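PDB 7KSF: Protease/Reverse transcriptase/ribonuclease H from Eastern chimpanzee simian foamy virus, which copies RNA into DNA by reverse transcription, degrades the RNA of RNA-DNA hybrids, and probably cleaves viral polyproteins as an aspartic protease. Local coordinates for residues 592-597 with 612-617. The protein carries 1 engineered substitution. Sequence-based numbering, arbitrary orientation.
Sequences FYTDGS and MGIVHA. With CA (calcium ion), chain B.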
ATOM      1  N   PHE A 592     -15.865 -24.950  -0.302  1.00135.97           N
ATOM      2  CA  PHE A 592     -15.235 -26.234  -0.584  1.00133.55           C
ATOM      3  C   PHE A 592     -15.622 -27.228   0.500  1.00132.99           C
ATOM      4  O   PHE A 592     -15.227 -27.075   1.662  1.00138.04           O
ATOM      5  CB  PHE A 592     -13.717 -26.088  -0.674  1.00132.81           C
ATOM      6  CG  PHE A 592     -13.235 -25.577  -2.000  1.00130.11           C
ATOM      7  CD1 PHE A 592     -12.858 -26.459  -3.000  1.00131.16           C
ATOM      8  CD2 PHE A 592     -13.161 -24.217  -2.249  1.00133.98           C
ATOM      9  CE1 PHE A 592     -12.415 -25.994  -4.224  1.00134.05           C
ATOM     10  CE2 PHE A 592     -12.716 -23.747  -3.472  1.00130.20           C
ATOM     11  CZ  PHE A 592     -12.342 -24.635  -4.460  1.00127.36           C
ATOM     12  N   TYR A 593     -16.400 -28.239   0.125  1.00130.32           N
ATOM     13  CA  TYR A 593     -16.735 -29.331   1.026  1.00129.04           C
ATOM     14  C   TYR A 593     -15.752 -30.475   0.806  1.00126.15           C
ATOM     15  O   TYR A 593     -15.483 -30.855  -0.338  1.00124.48           O
ATOM     16  CB  TYR A 593     -18.166 -29.817   0.795  1.00128.31           C
ATOM     17  CG  TYR A 593     -19.224 -28.757   0.969  1.00130.81           C
ATOM     18  CD1 TYR A 593     -19.695 -28.416   2.229  1.00139.49           C
ATOM     19  CD2 TYR A 593     -19.760 -28.103  -0.130  1.00131.66           C
ATOM     20  CE1 TYR A 593     -20.664 -27.447   2.392  1.00147.48           C
ATOM     21  CE2 TYR A 593     -20.729 -27.133   0.019  1.00134.08           C
ATOM     22  CZ  TYR A 593     -21.178 -26.808   1.282  1.00149.30           C
ATOM     23  OH  TYR A 593     -22.145 -25.842   1.439  1.00155.33           O
ATOM     24  N   THR A 594     -15.216 -31.013   1.897  1.00126.07           N
ATOM     25  CA  THR A 594     -14.264 -32.109   1.824  1.00130.52           C
ATOM     26  C   THR A 594     -14.695 -33.241   2.744  1.00133.00           C
ATOM     27  O   THR A 594     -15.509 -33.059   3.655  1.00135.33           O
ATOM     28  CB  THR A 594     -12.840 -31.666   2.201  1.00135.11           C
ATOM     29  OG1 THR A 594     -12.825 -31.196   3.556  1.00147.18           O
ATOM     30  CG2 THR A 594     -12.360 -30.563   1.272  1.00122.77           C
ATOM     31  N   ASP A 595     -14.125 -34.413   2.488  1.00121.87           N
ATOM     32  CA  ASP A 595     -14.385 -35.613   3.274  1.00116.55           C
ATOM     33  C   ASP A 595     -13.386 -36.681   2.847  1.00114.00           C
ATOM     34  O   ASP A 595     -12.657 -36.518   1.865  1.00113.27           O
ATOM     35  CB  ASP A 595     -15.826 -36.101   3.093  1.00116.01           C
ATOM     36  CG  ASP A 595     -16.218 -37.157   4.105  1.00115.61           C
ATOM     37  OD1 ASP A 595     -15.952 -38.350   3.848  1.00113.87           O
ATOM     38  OD2 ASP A 595     -16.783 -36.795   5.156  1.00117.92           O
ATOM     39  N   GLY A 596     -13.362 -37.778   3.601  1.00113.26           N
ATOM     40  CA  GLY A 596     -12.489 -38.896   3.306  1.00111.90           C
ATOM     41  C   GLY A 596     -12.851 -40.150   4.073  1.00115.88           C
ATOM     42  O   GLY A 596     -13.131 -40.101   5.276  1.00130.86           O
ATOM     43  N   SER A 597     -12.839 -41.286   3.385  1.00109.52           N
ATOM     44  CA  SER A 597     -13.230 -42.555   3.964  1.00115.01           C
ATOM     45  C   SER A 597     -12.109 -43.563   3.778  1.00111.10           C
ATOM     46  O   SER A 597     -11.174 -43.351   3.002  1.00108.41           O
ATOM     47  CB  SER A 597     -14.534 -43.068   3.339  1.00108.24           C
ATOM     48  OG  SER A 597     -15.536 -42.070   3.371  1.00108.13           O
ATOM     49  N   MET A 612     -11.043 -39.774  -0.936  1.00107.52           N
ATOM     50  CA  MET A 612     -11.440 -38.442  -0.508  1.00109.01           C
ATOM     51  C   MET A 612     -12.407 -37.832  -1.514  1.00109.21           C
ATOM     52  O   MET A 612     -12.537 -38.291  -2.651  1.00108.19           O
ATOM     53  CB  MET A 612     -10.212 -37.541  -0.332  1.00111.09           C
ATOM     54  CG  MET A 612      -9.480 -37.222  -1.625  1.00108.53           C
ATOM     55  SD  MET A 612      -7.919 -36.371  -1.334  1.00109.61           S
ATOM     56  CE  MET A 612      -7.440 -35.933  -3.001  1.00106.91           C
ATOM     57  N   GLY A 613     -13.098 -36.783  -1.076  1.00111.00           N
ATOM     58  CA  GLY A 613     -14.068 -36.117  -1.922  1.00112.31           C
ATOM     59  C   GLY A 613     -14.027 -34.609  -1.778  1.00115.47           C
ATOM     60  O   GLY A 613     -13.909 -34.094  -0.663  1.00133.75           O
ATOM     61  N   ILE A 614     -14.123 -33.892  -2.895  1.00116.29           N
ATOM     62  CA  ILE A 614     -14.027 -32.439  -2.910  1.00118.72           C
ATOM     63  C   ILE A 614     -15.175 -31.886  -3.743  1.00120.04           C
ATOM     64  O   ILE A 614     -15.475 -32.404  -4.825  1.00125.35           O
ATOM     65  CB  ILE A 614     -12.669 -31.956  -3.467  1.00123.92           C
ATOM     66  CG1 ILE A 614     -11.508 -32.464  -2.598  1.00136.24           C
ATOM     67  CG2 ILE A 614     -12.632 -30.440  -3.562  1.00125.91           C
ATOM     68  CD1 ILE A 614     -10.914 -33.785  -3.054  1.00113.70           C
ATOM     69  N   VAL A 615     -15.820 -30.833  -3.236  1.00128.49           N
ATOM     70  CA  VAL A 615     -16.945 -30.191  -3.907  1.00124.80           C
ATOM     71  C   VAL A 615     -16.709 -28.687  -3.911  1.00127.56           C
ATOM     72  O   VAL A 615     -16.424 -28.098  -2.863  1.00128.79           O
ATOM     73  CB  VAL A 615     -18.287 -30.522  -3.224  1.00125.15           C
ATOM     74  CG1 VAL A 615     -19.422 -29.758  -3.884  1.00127.39           C
ATOM     75  CG2 VAL A 615     -18.552 -32.017  -3.257  1.00122.32           C
ATOM     76  N   HIS A 616     -16.832 -28.068  -5.085  1.00128.99           N
ATOM     77  CA  HIS A 616     -16.747 -26.616  -5.227  1.00132.10           C
ATOM     78  C   HIS A 616     -18.164 -26.073  -5.359  1.00134.40           C
ATOM     79  O   HIS A 616     -18.847 -26.340  -6.353  1.00134.53           O
ATOM     80  CB  HIS A 616     -15.890 -26.224  -6.429  1.00133.06           C
ATOM     81  CG  HIS A 616     -15.552 -24.765  -6.481  1.00151.03           C
ATOM     82  ND1 HIS A 616     -14.329 -24.301  -6.924  1.00148.05           N
ATOM     83  CD2 HIS A 616     -16.271 -23.669  -6.148  1.00157.30           C
ATOM     84  CE1 HIS A 616     -14.314 -22.981  -6.859  1.00148.55           C
ATOM     85  NE2 HIS A 616     -15.478 -22.572  -6.391  1.00151.72           N
ATOM     86  N   ALA A 617     -18.602 -25.308  -4.362  1.00142.73           N
ATOM     87  CA  ALA A 617     -19.947 -24.753  -4.323  1.00140.47           C
ATOM     88  C   ALA A 617     -19.887 -23.237  -4.228  1.00140.81           C
ATOM     89  O   ALA A 617     -19.019 -22.679  -3.551  1.00140.58           O
ATOM     90  CB  ALA A 617     -20.742 -25.319  -3.145  1.00143.82           C
TER
HETATM   91 CA    CA B 801     -14.121 -39.033   6.159  1.00138.42          CA
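Phe592 and Tyr593 meet Val615, His616 and Ala617 where the first two strands of the RNase H fold run antiparallel, at 169°, in its five-stranded mixed sheet of order 3-2-1-4-5. Phe592 has the most surface buried here. Its CG lies anti to the carbonyl carbon (chi1 -81°), and the ring reaches the imidazole of His616 obliquely, planes at 49° and centroids 4.3 Å apart. Phe592 CE2 sits over one face of the His616 ring, offset toward the rim, while Ile614 CG2 touches the phenyl edge at CD1. On this side Phe592 and Thr594 pack on helix 638-654.

On the other side Tyr593 crosses Val615, CB against CB at 4.1 Å, and its ring edge meets Val615 CG1 at CD2; helix 727-744 covers both residues. The backbones of this pair are joined by two hydrogen bonds, Tyr593 N to Val615 O at 3.0 Å and Val615 N to Tyr593 O at 2.9 Å. Further along, Gly613 N reaches Asp595 O from above the carbonyl plane. Asp595 faces Asp665 and Asp736 near the calcium ion, an acidic cluster consistent with the RNase H active site; Gly596 O and Glu642 bind the metal. Beyond Val615, Tyr593 CE2 touches Ala617 CB at 3.6 Å.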